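Local coordinates for PTS-dependent dihydroxyacetone kinase operon regulatory protein (Escherichia coli, PDB 4LRZ) that activates transcription of the dhaKLM operon from a sigma-70 promoter and represses its own expression, this chain being its N-terminal sensor region with GAF and PAS domains, at residues Leu118-Ile123 with Val128-Asp133; Leu163-Glu168 with Ala172-Leu177; Leu100-Gly105 with Trp143-Thr148; Ala59-Ala64 with Leu75-Glu80. All coordinates share one frame; numbering follows the deposited sequence.

Contact 1. Residues Leu118-Ile123 with Val128-Asp133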
loop_
_atom_site.group_PDB
_atom_site.type_symbol
_atom_site.label_atom_id
_atom_site.label_comp_id
_atom_site.label_asym_id
_atom_site.label_seq_id
_atom_site.Cartn_x
_atom_site.Cartn_y
_atom_site.Cartn_z
ATOM N N LEU F 118 1.577 26.534 2.828
ATOM C CA LEU F 118 2.822 25.811 3.109
ATOM C C LEU F 118 2.889 25.373 4.571
ATOM O O LEU F 118 3.412 24.267 4.871
ATOM C CB LEU F 118 4.037 26.693 2.804
ATOM C CG LEU F 118 4.308 27.058 1.371
ATOM C CD1 LEU F 118 5.603 27.798 1.209
ATOM C CD2 LEU F 118 4.347 25.744 0.521
ATOM N N SER F 119 2.386 26.219 5.488
ATOM C CA SER F 119 2.288 25.795 6.917
ATOM C C SER F 119 0.892 25.444 7.363
ATOM O O SER F 119 0.709 24.572 8.190
ATOM C CB SER F 119 2.869 26.862 7.886
ATOM O OG SER F 119 2.166 28.104 7.817
ATOM N N LEU F 120 -0.107 26.142 6.854
ATOM C CA LEU F 120 -1.449 25.993 7.401
ATOM C C LEU F 120 -1.983 24.577 7.168
ATOM O O LEU F 120 -2.854 24.085 7.907
ATOM C CB LEU F 120 -2.365 26.982 6.731
ATOM C CG LEU F 120 -3.274 27.844 7.560
ATOM C CD1 LEU F 120 -4.432 28.280 6.641
ATOM C CD2 LEU F 120 -3.744 27.206 8.912
ATOM N N ALA F 121 -1.459 23.904 6.149
ATOM C CA ALA F 121 -1.915 22.543 5.889
ATOM C C ALA F 121 -1.601 21.624 7.059
ATOM O O ALA F 121 -2.485 20.895 7.510
ATOM C CB ALA F 121 -1.346 21.992 4.573
ATOM N N ALA F 122 -0.361 21.663 7.537
ATOM C CA ALA F 122 0.047 20.860 8.687
ATOM C C ALA F 122 -0.541 21.385 9.986
ATOM O O ALA F 122 -0.818 20.612 10.897
ATOM C CB ALA F 122 1.569 20.840 8.827
ATOM N N ILE F 123 -0.684 22.693 10.096
ATOM C CA ILE F 123 -1.321 23.251 11.278
ATOM C C ILE F 123 -2.771 22.763 11.349
ATOM O O ILE F 123 -3.240 22.400 12.428
ATOM C CB ILE F 123 -1.279 24.806 11.297
ATOM C CG1 ILE F 123 0.153 25.304 11.585
ATOM C CG2 ILE F 123 -2.231 25.380 12.371
ATOM C CD1 ILE F 123 0.457 26.731 11.018
ATOM N N VAL F 128 -5.128 22.516 2.013
ATOM C CA VAL F 128 -5.460 23.949 2.142
ATOM C C VAL F 128 -4.868 24.776 0.988
ATOM O O VAL F 128 -3.772 24.514 0.499
ATOM C CB VAL F 128 -4.936 24.543 3.531
ATOM C CG1 VAL F 128 -5.087 26.022 3.563
ATOM C CG2 VAL F 128 -5.732 23.980 4.743
ATOM N N LYS F 129 -5.599 25.801 0.586
ATOM C CA LYS F 129 -5.176 26.733 -0.453
ATOM C C LYS F 129 -5.233 28.186 0.042
ATOM O O LYS F 129 -6.265 28.616 0.535
ATOM C CB LYS F 129 -6.149 26.643 -1.615
ATOM C CG LYS F 129 -5.802 27.566 -2.786
ATOM C CD LYS F 129 -6.868 27.462 -3.897
ATOM C CE LYS F 129 -6.385 28.112 -5.170
ATOM N NZ LYS F 129 -7.061 27.516 -6.392
ATOM N N THR F 130 -4.173 28.963 -0.153
ATOM C CA THR F 130 -4.220 30.386 0.194
ATOM C C THR F 130 -3.825 31.175 -1.065
ATOM O O THR F 130 -2.916 30.753 -1.796
ATOM C CB THR F 130 -3.274 30.719 1.351
ATOM O OG1 THR F 130 -1.969 30.277 1.019
ATOM C CG2 THR F 130 -3.662 29.995 2.648
ATOM N N MET F 131 -4.529 32.270 -1.347
ATOM C CA MET F 131 -4.287 33.067 -2.560
ATOM C C MET F 131 -4.195 34.541 -2.214
ATOM O O MET F 131 -4.865 34.974 -1.320
ATOM C CB MET F 131 -5.463 32.968 -3.548
ATOM C CG MET F 131 -5.924 31.583 -3.870
ATOM S SD MET F 131 -7.306 31.693 -5.032
ATOM C CE MET F 131 -6.613 32.752 -6.306
ATOM N N ALA F 132 -3.391 35.290 -2.959
ATOM C CA ALA F 132 -3.399 36.735 -2.957
ATOM C C ALA F 132 -3.312 37.246 -1.515
ATOM O O ALA F 132 -2.468 36.753 -0.749
ATOM C CB ALA F 132 -4.649 37.235 -3.661
ATOM N N ASP F 133 -4.215 38.157 -1.147
ATOM C CA ASP F 133 -4.190 38.851 0.146
ATOM C C ASP F 133 -4.778 38.077 1.341
ATOM O O ASP F 133 -4.882 38.642 2.441
ATOM C CB ASP F 133 -4.788 40.279 0.033
ATOM C CG ASP F 133 -6.280 40.296 -0.317
ATOM O OD1 ASP F 133 -6.817 39.323 -0.908
ATOM O OD2 ASP F 133 -6.925 41.331 -0.018
#

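Contact 2. Residues Leu163-Glu168 with Ala172-Leu177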
loop_
_atom_site.group_PDB
_atom_site.type_symbol
_atom_site.label_atom_id
_atom_site.label_comp_id
_atom_site.label_asym_id
_atom_site.label_seq_id
_atom_site.Cartn_x
_atom_site.Cartn_y
_atom_site.Cartn_z
ATOM N N LEU F 163 2.021 23.062 -4.157
ATOM C CA LEU F 163 2.046 23.580 -5.491
ATOM C C LEU F 163 1.933 25.112 -5.402
ATOM O O LEU F 163 0.976 25.633 -4.834
ATOM C CB LEU F 163 0.862 23.014 -6.263
ATOM C CG LEU F 163 0.604 23.413 -7.721
ATOM C CD1 LEU F 163 -0.063 22.238 -8.462
ATOM C CD2 LEU F 163 -0.214 24.683 -7.857
ATOM N N ALA F 164 2.913 25.814 -5.988
ATOM C CA ALA F 164 2.990 27.275 -5.989
ATOM C C ALA F 164 2.808 27.773 -7.417
ATOM O O ALA F 164 3.384 27.197 -8.342
ATOM C CB ALA F 164 4.337 27.732 -5.458
ATOM N N CYS F 165 2.025 28.838 -7.595
ATOM C CA CYS F 165 1.828 29.459 -8.903
ATOM C C CYS F 165 1.390 30.905 -8.808
ATOM O O CYS F 165 0.748 31.275 -7.826
ATOM C CB CYS F 165 0.819 28.670 -9.764
ATOM S SG CYS F 165 -0.930 28.761 -9.314
ATOM N N PRO F 166 1.705 31.726 -9.843
ATOM C CA PRO F 166 1.160 33.097 -9.870
ATOM C C PRO F 166 -0.344 33.057 -9.646
ATOM O O PRO F 166 -1.031 32.171 -10.168
ATOM C CB PRO F 166 1.519 33.610 -11.266
ATOM C CG PRO F 166 2.717 32.843 -11.671
ATOM C CD PRO F 166 2.654 31.492 -10.951
ATOM N N VAL F 167 -0.834 33.968 -8.820
ATOM C CA VAL F 167 -2.221 33.942 -8.388
ATOM C C VAL F 167 -3.225 33.933 -9.570
ATOM O O VAL F 167 -4.220 33.207 -9.524
ATOM C CB VAL F 167 -2.507 35.086 -7.344
ATOM C CG1 VAL F 167 -2.675 36.412 -8.012
ATOM C CG2 VAL F 167 -3.717 34.754 -6.507
ATOM N N GLU F 168 -2.951 34.705 -10.626
ATOM C CA GLU F 168 -3.847 34.757 -11.796
ATOM C C GLU F 168 -3.975 33.421 -12.566
ATOM O O GLU F 168 -4.937 33.224 -13.300
ATOM C CB GLU F 168 -3.478 35.919 -12.758
ATOM C CG GLU F 168 -2.236 35.671 -13.700
ATOM C CD GLU F 168 -0.842 36.065 -13.086
ATOM O OE1 GLU F 168 -0.753 36.484 -11.882
ATOM O OE2 GLU F 168 0.168 35.946 -13.842
ATOM N N ALA F 172 -8.672 25.120 -10.510
ATOM C CA ALA F 172 -9.514 24.403 -9.560
ATOM C C ALA F 172 -9.017 22.966 -9.236
ATOM O O ALA F 172 -9.417 22.358 -8.241
ATOM C CB ALA F 172 -10.973 24.385 -10.088
ATOM N N ALA F 173 -8.159 22.427 -10.087
ATOM C CA ALA F 173 -7.608 21.093 -9.878
ATOM C C ALA F 173 -6.309 21.040 -9.060
ATOM O O ALA F 173 -5.826 19.955 -8.746
ATOM C CB ALA F 173 -7.417 20.381 -11.250
ATOM N N ASP F 174 -5.745 22.209 -8.745
ATOM C CA ASP F 174 -4.487 22.309 -8.004
ATOM C C ASP F 174 -4.546 21.686 -6.610
ATOM O O ASP F 174 -3.668 20.900 -6.222
ATOM C CB ASP F 174 -4.039 23.768 -7.941
ATOM C CG ASP F 174 -3.686 24.340 -9.341
ATOM O OD1 ASP F 174 -3.737 23.578 -10.338
ATOM O OD2 ASP F 174 -3.373 25.552 -9.464
ATOM N N LEU F 175 -5.578 22.015 -5.861
ATOM C CA LEU F 175 -5.704 21.510 -4.503
ATOM C C LEU F 175 -5.920 19.975 -4.430
ATOM O O LEU F 175 -5.125 19.245 -3.800
ATOM C CB LEU F 175 -6.805 22.286 -3.781
ATOM C CG LEU F 175 -6.935 22.084 -2.268
ATOM C CD1 LEU F 175 -5.618 22.346 -1.537
ATOM C CD2 LEU F 175 -8.031 23.022 -1.724
ATOM N N PRO F 176 -6.975 19.460 -5.113
ATOM C CA PRO F 176 -7.159 17.994 -5.118
ATOM C C PRO F 176 -5.939 17.248 -5.651
ATOM O O PRO F 176 -5.694 16.134 -5.239
ATOM C CB PRO F 176 -8.414 17.795 -5.974
ATOM C CG PRO F 176 -8.527 18.977 -6.809
ATOM C CD PRO F 176 -7.978 20.138 -5.959
ATOM N N LEU F 177 -5.129 17.887 -6.491
ATOM C CA LEU F 177 -3.903 17.264 -6.964
ATOM C C LEU F 177 -2.857 17.059 -5.865
ATOM O O LEU F 177 -2.250 15.990 -5.768
ATOM C CB LEU F 177 -3.312 18.051 -8.130
ATOM C CG LEU F 177 -1.961 17.520 -8.665
ATOM C CD1 LEU F 177 -2.064 16.162 -9.377
ATOM C CD2 LEU F 177 -1.342 18.524 -9.602
#

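Contact 3. Residues Leu100-Gly105 with Trp143-Thr148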
loop_
_atom_site.group_PDB
_atom_site.type_symbol
_atom_site.label_atom_id
_atom_site.label_comp_id
_atom_site.label_asym_id
_atom_site.label_seq_id
_atom_site.Cartn_x
_atom_site.Cartn_y
_atom_site.Cartn_z
ATOM N N LEU F 100 12.561 35.104 -3.945
ATOM C CA LEU F 100 11.875 35.456 -2.709
ATOM C C LEU F 100 12.421 34.746 -1.487
ATOM O O LEU F 100 11.904 34.974 -0.384
ATOM C CB LEU F 100 10.373 35.160 -2.809
ATOM C CG LEU F 100 9.628 35.891 -3.922
ATOM C CD1 LEU F 100 8.158 35.526 -3.882
ATOM C CD2 LEU F 100 9.829 37.416 -3.795
ATOM N N GLY F 101 13.434 33.883 -1.664
ATOM C CA GLY F 101 13.987 33.085 -0.554
ATOM C C GLY F 101 13.617 31.602 -0.439
ATOM O O GLY F 101 14.094 30.889 0.488
ATOM N N PHE F 102 12.786 31.095 -1.347
ATOM C CA PHE F 102 12.391 29.703 -1.233
ATOM C C PHE F 102 13.386 28.823 -1.991
ATOM O O PHE F 102 13.392 28.826 -3.200
ATOM C CB PHE F 102 10.995 29.489 -1.795
ATOM C CG PHE F 102 9.901 30.254 -1.096
ATOM C CD1 PHE F 102 9.315 31.342 -1.706
ATOM C CD2 PHE F 102 9.426 29.845 0.135
ATOM C CE1 PHE F 102 8.258 32.044 -1.094
ATOM C CE2 PHE F 102 8.379 30.528 0.755
ATOM C CZ PHE F 102 7.798 31.638 0.135
ATOM N N ASN F 103 14.235 28.090 -1.276
ATOM C CA ASN F 103 15.251 27.226 -1.854
ATOM C C ASN F 103 15.177 25.943 -1.068
ATOM O O ASN F 103 14.442 25.867 -0.110
ATOM C CB ASN F 103 16.637 27.832 -1.643
ATOM C CG ASN F 103 16.807 29.159 -2.339
ATOM O OD1 ASN F 103 16.816 29.235 -3.583
ATOM N ND2 ASN F 103 16.944 30.224 -1.548
ATOM N N ASP F 104 15.955 24.937 -1.455
ATOM C CA ASP F 104 16.120 23.744 -0.626
ATOM C C ASP F 104 16.595 24.179 0.761
ATOM O O ASP F 104 17.496 24.999 0.885
ATOM C CB ASP F 104 17.148 22.779 -1.216
ATOM C CG ASP F 104 16.673 22.106 -2.475
ATOM O OD1 ASP F 104 17.518 21.474 -3.119
ATOM O OD2 ASP F 104 15.491 22.217 -2.848
ATOM N N GLY F 105 15.974 23.621 1.790
ATOM C CA GLY F 105 16.274 24.001 3.179
ATOM C C GLY F 105 15.635 25.235 3.791
ATOM O O GLY F 105 15.834 25.467 4.991
ATOM N N TRP F 143 1.008 35.340 -5.356
ATOM C CA TRP F 143 1.073 33.888 -5.360
ATOM C C TRP F 143 -0.191 33.222 -4.844
ATOM O O TRP F 143 -0.945 33.802 -4.037
ATOM C CB TRP F 143 2.302 33.419 -4.567
ATOM C CG TRP F 143 3.496 33.908 -5.213
ATOM C CD1 TRP F 143 4.069 35.139 -5.057
ATOM C CD2 TRP F 143 4.215 33.265 -6.259
ATOM N NE1 TRP F 143 5.138 35.282 -5.910
ATOM C CE2 TRP F 143 5.255 34.142 -6.657
ATOM C CE3 TRP F 143 4.098 32.023 -6.891
ATOM C CZ2 TRP F 143 6.162 33.818 -7.652
ATOM C CZ3 TRP F 143 5.012 31.693 -7.851
ATOM C CH2 TRP F 143 6.030 32.587 -8.231
ATOM N N ALA F 144 -0.427 32.019 -5.365
ATOM C CA ALA F 144 -1.373 31.075 -4.831
ATOM C C ALA F 144 -0.558 29.876 -4.304
ATOM O O ALA F 144 0.381 29.429 -4.974
ATOM C CB ALA F 144 -2.350 30.611 -5.945
ATOM N N PHE F 145 -0.905 29.344 -3.131
ATOM C CA PHE F 145 -0.296 28.092 -2.640
ATOM C C PHE F 145 -1.383 27.051 -2.337
ATOM O O PHE F 145 -2.445 27.402 -1.829
ATOM C CB PHE F 145 0.579 28.342 -1.400
ATOM C CG PHE F 145 1.852 29.090 -1.698
ATOM C CD1 PHE F 145 3.013 28.412 -2.052
ATOM C CD2 PHE F 145 1.898 30.454 -1.646
ATOM C CE1 PHE F 145 4.201 29.110 -2.339
ATOM C CE2 PHE F 145 3.070 31.149 -1.936
ATOM C CZ PHE F 145 4.207 30.488 -2.270
ATOM N N CYS F 146 -1.150 25.802 -2.716
ATOM C CA CYS F 146 -1.979 24.700 -2.261
ATOM C C CYS F 146 -1.062 23.743 -1.536
ATOM O O CYS F 146 0.083 23.519 -1.957
ATOM C CB CYS F 146 -2.584 23.927 -3.439
ATOM S SG CYS F 146 -3.696 24.880 -4.481
ATOM N N ALA F 147 -1.575 23.112 -0.493
ATOM C CA ALA F 147 -0.763 22.156 0.241
ATOM C C ALA F 147 -1.620 21.139 0.952
ATOM O O ALA F 147 -2.787 21.389 1.337
ATOM C CB ALA F 147 0.166 22.886 1.230
ATOM N N THR F 148 -1.034 19.980 1.148
ATOM C CA THR F 148 -1.718 18.958 1.880
ATOM C C THR F 148 -0.668 18.300 2.740
ATOM O O THR F 148 0.424 18.051 2.264
ATOM C CB THR F 148 -2.352 17.910 0.895
ATOM O OG1 THR F 148 -3.297 18.587 0.040
ATOM C CG2 THR F 148 -3.076 16.838 1.649
#

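Contact 4. Residues Ala59-Ala64 with Leu75-Glu80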
loop_
_atom_site.group_PDB
_atom_site.type_symbol
_atom_site.label_atom_id
_atom_site.label_comp_id
_atom_site.label_asym_id
_atom_site.label_seq_id
_atom_site.Cartn_x
_atom_site.Cartn_y
_atom_site.Cartn_z
ATOM N N ALA F 59 9.638 11.089 -7.060
ATOM C CA ALA F 59 9.152 10.337 -8.233
ATOM C C ALA F 59 7.736 10.788 -8.622
ATOM O O ALA F 59 7.442 11.024 -9.819
ATOM C CB ALA F 59 9.197 8.812 -7.975
ATOM N N ALA F 60 6.885 10.919 -7.598
ATOM C CA ALA F 60 5.489 11.298 -7.740
ATOM C C ALA F 60 5.332 12.726 -8.305
ATOM O O ALA F 60 4.435 13.024 -9.144
ATOM C CB ALA F 60 4.817 11.197 -6.382
ATOM N N LEU F 61 6.222 13.593 -7.838
ATOM C CA LEU F 61 6.253 14.986 -8.239
ATOM C C LEU F 61 6.797 15.189 -9.640
ATOM O O LEU F 61 6.262 16.010 -10.382
ATOM C CB LEU F 61 7.013 15.836 -7.201
ATOM C CG LEU F 61 6.094 16.672 -6.315
ATOM C CD1 LEU F 61 4.931 15.916 -5.799
ATOM C CD2 LEU F 61 6.830 17.372 -5.116
ATOM N N GLU F 62 7.898 14.536 -9.974
ATOM C CA GLU F 62 8.333 14.438 -11.385
ATOM C C GLU F 62 7.215 14.042 -12.336
ATOM O O GLU F 62 7.049 14.682 -13.372
ATOM C CB GLU F 62 9.516 13.462 -11.584
ATOM C CG GLU F 62 10.766 14.047 -10.914
ATOM C CD GLU F 62 11.790 13.002 -10.530
ATOM O OE1 GLU F 62 12.764 13.371 -9.798
ATOM O OE2 GLU F 62 11.629 11.829 -10.975
ATOM N N ASP F 63 6.468 13.004 -11.975
ATOM C CA ASP F 63 5.340 12.562 -12.771
ATOM C C ASP F 63 4.222 13.617 -12.843
ATOM O O ASP F 63 3.609 13.792 -13.896
ATOM C CB ASP F 63 4.798 11.225 -12.249
ATOM C CG ASP F 63 5.796 10.041 -12.458
ATOM O OD1 ASP F 63 5.409 8.880 -12.196
ATOM O OD2 ASP F 63 6.967 10.242 -12.886
ATOM N N ALA F 64 3.948 14.324 -11.746
ATOM C CA ALA F 64 2.831 15.273 -11.767
ATOM C C ALA F 64 3.227 16.360 -12.733
ATOM O O ALA F 64 2.411 16.798 -13.526
ATOM C CB ALA F 64 2.524 15.868 -10.382
ATOM N N LEU F 75 6.436 22.759 -7.683
ATOM C CA LEU F 75 5.969 21.773 -6.726
ATOM C C LEU F 75 7.072 21.631 -5.658
ATOM O O LEU F 75 8.276 21.644 -5.998
ATOM C CB LEU F 75 5.704 20.458 -7.455
ATOM C CG LEU F 75 4.587 20.463 -8.525
ATOM C CD1 LEU F 75 4.768 19.353 -9.593
ATOM C CD2 LEU F 75 3.230 20.314 -7.878
ATOM N N PHE F 76 6.659 21.495 -4.392
ATOM C CA PHE F 76 7.560 21.396 -3.264
ATOM C C PHE F 76 7.248 20.151 -2.431
ATOM O O PHE F 76 6.092 19.832 -2.215
ATOM C CB PHE F 76 7.323 22.593 -2.302
ATOM C CG PHE F 76 7.786 23.969 -2.805
ATOM C CD1 PHE F 76 8.621 24.125 -3.899
ATOM C CD2 PHE F 76 7.437 25.123 -2.057
ATOM C CE1 PHE F 76 9.061 25.409 -4.289
ATOM C CE2 PHE F 76 7.887 26.413 -2.411
ATOM C CZ PHE F 76 8.705 26.547 -3.544
ATOM N N ILE F 77 8.273 19.486 -1.912
ATOM C CA ILE F 77 8.083 18.596 -0.762
ATOM C C ILE F 77 8.661 19.292 0.495
ATOM O O ILE F 77 9.766 19.784 0.441
ATOM C CB ILE F 77 8.849 17.265 -0.895
ATOM C CG1 ILE F 77 9.160 16.975 -2.334
ATOM C CG2 ILE F 77 8.056 16.126 -0.192
ATOM C CD1 ILE F 77 9.024 15.403 -2.721
ATOM N N LEU F 78 7.918 19.335 1.602
ATOM C CA LEU F 78 8.438 19.881 2.846
ATOM C C LEU F 78 8.401 18.789 3.920
ATOM O O LEU F 78 7.487 17.929 3.892
ATOM C CB LEU F 78 7.656 21.115 3.310
ATOM C CG LEU F 78 7.510 22.316 2.337
ATOM C CD1 LEU F 78 6.237 22.170 1.502
ATOM C CD2 LEU F 78 7.432 23.612 3.088
ATOM N N ASP F 79 9.340 18.845 4.885
ATOM C CA ASP F 79 9.320 17.886 6.005
ATOM C C ASP F 79 8.286 18.293 7.052
ATOM O O ASP F 79 7.602 19.294 6.850
ATOM C CB ASP F 79 10.713 17.641 6.594
ATOM C CG ASP F 79 11.161 18.737 7.506
ATOM O OD1 ASP F 79 10.469 19.765 7.673
ATOM O OD2 ASP F 79 12.219 18.554 8.141
ATOM N N GLU F 80 8.167 17.557 8.164
ATOM C CA GLU F 80 7.164 17.945 9.135
ATOM C C GLU F 80 7.381 19.324 9.771
ATOM O O GLU F 80 6.476 19.803 10.427
ATOM C CB GLU F 80 6.889 16.934 10.271
ATOM C CG GLU F 80 7.926 15.933 10.903
ATOM C CD GLU F 80 9.387 16.043 10.516
ATOM O OE1 GLU F 80 10.200 16.385 11.385
ATOM O OE2 GLU F 80 9.737 15.714 9.368
#

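Contact 1. Residues Leu118-Ile123 with Val128-Asp133
Leu120 and Val128 meet through one methyl group each, CD1 of Leu120 lying 3.9 Å from CG1 of Val128, and their side chains cross obliquely. Both methyls of Val128 are used. With chi1 at 171°, CG1 stands anti to the backbone N and reaches Leu120, while CG2, next to the backbone N, faces the helix backbone and comes 4.2 Å from CA of Ala121. Leu120 has chi1 at -132°, away from a staggered position, and there its CD1 is within reach of two strand residues: the same methyl that touches Val128 also lies 4.4 Å from CG2 of Thr130. The helix and the strand are consecutive elements of the GAF domain. After helix 117-124 the chain returns as the edge strand 128-131, running at 150° to the helix direction with 7.7 Å between the short axes. Thr130 sends only its methyl to Leu120; its OG1 accepts a hydrogen bond from the backbone N of Ala117, at the start of the same helix. Leu15 of helix 14-26 packs on both Leu120 and Val128, so the apolar pair is covered from outside the two segments. The small Ala121 side chain rests on Ala147 and Pro149 of strand 143-151, the strand beside 128-131.

Contact 2. Residues Leu163-Glu168 with Ala172-Leu177
CD2 of Leu163 packs against the side chain of Asp174, 3.6 Å from OD2 and 3.9 Å from CB, so this leucine methyl lies against the aspartate from its methylene out to its carboxylate. The two side chains cross at about a right angle. The other methyl of Leu163, CD1, is turned to the next turn of the helix and meets CD2 of Leu177 at 4.1 Å. Both leucines carry CG anti to the backbone N (chi1 179° in Leu163, 177° in Leu177), and they too cross nearly at right angles where their methyls meet. Cys165, two residues along the strand, points the same way, and its SG stands 4.0 Å from OD2 of Asp174. Further out, each carboxylate oxygen has its own partner: OD1 is hydrogen-bonded to OG1 of Thr171, and OD2 forms a salt bridge to Arg71, which also touches Cys165. The salt bridge probably offsets the charge of this buried carboxylate. Ala173 and Pro176 of a second subunit pack on Asp174 and Leu177, respectively. This is the layering of a GAF domain, a central antiparallel sheet with helices packed on one face, among them the long helix 174-211, which also meets the second subunit and leads toward the PAS domain.

Contact 3. Residues Leu100-Gly105 with Trp143-Thr148
Leu100 and Phe102, in the loop that follows helix 91-99, pack on Trp143 and Phe145 of strand 143-151, and so join this loop to one face of the central antiparallel sheet of the GAF domain. The methyl-on-aromatic part of the contact is Leu100 against the indole. Its CD1 comes 3.6 Å from NE1 of Trp143 and 4.2 Å from CE2, the methyl approaching the NE1 corner of the five-membered ring obliquely, out of its plane. Trp143 has CG anti to its carbonyl carbon (chi1 -62°), which sends the indole out from the sheet toward the loop, where Thr93, Gln96 and Leu97 of helix 91-99 also lie against it.

The aromatic part is looser. The rings of Phe102 and Phe145 approach at an oblique inclination, and Phe145 also meets the ring of His135 with the planes about perpendicular. Phe145 and Trp143 lie on the same side of the strand, whereas Cys146, on the reverse face, packs on helix 174-211.

Hydrogen bonding shapes the loop rather than the interface. Gly101, with phi at 103°, ends the helix in a Schellman motif, and this turns the chain between the two residues that make contact. OG1 of Thr106 bonds both Gly101 O and Asn103 N, pinning the loop on itself, and Leu100 O accepts a hydrogen bond from NE1 of Trp32. Across the aromatic pair, the closest atoms are CZ of Phe102 and CZ of Phe145, 4.5 Å apart.

Contact 4. Residues Ala59-Ala64 with Leu75-Glu80
Leu61, on helix 51-66, leans on Leu75 and Ile77 of strand 74-79, the helix running nearly antiparallel to the strand (167°) against the central sheet of the GAF domain. Its CB points toward the strand and places CG 4.0 Å from CB of Leu75, the first atom to touch. From there the chain forks, and the CD2 branch does most of the work. It lies 3.7 Å from CG1 and 3.8 Å from CD1 of Ile77, and also comes within 3.9 Å of Phe76 O, so this one methyl spans three strand residues when its contact with Leu75 CB is counted. The Leu61 and Ile77 side chains lie alongside, running opposite ways; Ile77, at chi1 -22°, has CG1 nearly eclipsing its backbone N. Around the pair, Ile181 of helix 174-211 packs on both Leu61 and Ala64, while Ile161 of the neighbouring strand packs on both Leu61 and Ile77. Asp63, buried against other chains, forms a salt bridge with Arg183 of the second subunit. One turn along from Leu61, CB of Ala64 lies 4.2 Å from CD1 of Leu75, a methyl that also rests 3.7 Å from Leu61 O.

Overall arrangement
All four contacts are buried, and each joins a different covering element to the same five-stranded GAF sheet. Contacts 2 and 4 bring helices to one face of it, through neighbouring strands 157-166 and 74-79, and meet where Leu163 packs on Leu75; both lie near the second subunit. Contacts 1 and 3 cover the reverse face, contact 1 with a helix at the edge strand and contact 3 with a loop. These two share a strand pair, with Val128 N to Ala147 O at 2.7 Å. Their chemistry differs: contact 1 is aliphatic, contact 4 is aliphatic with methyls also against backbone carbonyls, contact 3 is largely aromatic, and contact 2 includes a carboxylate.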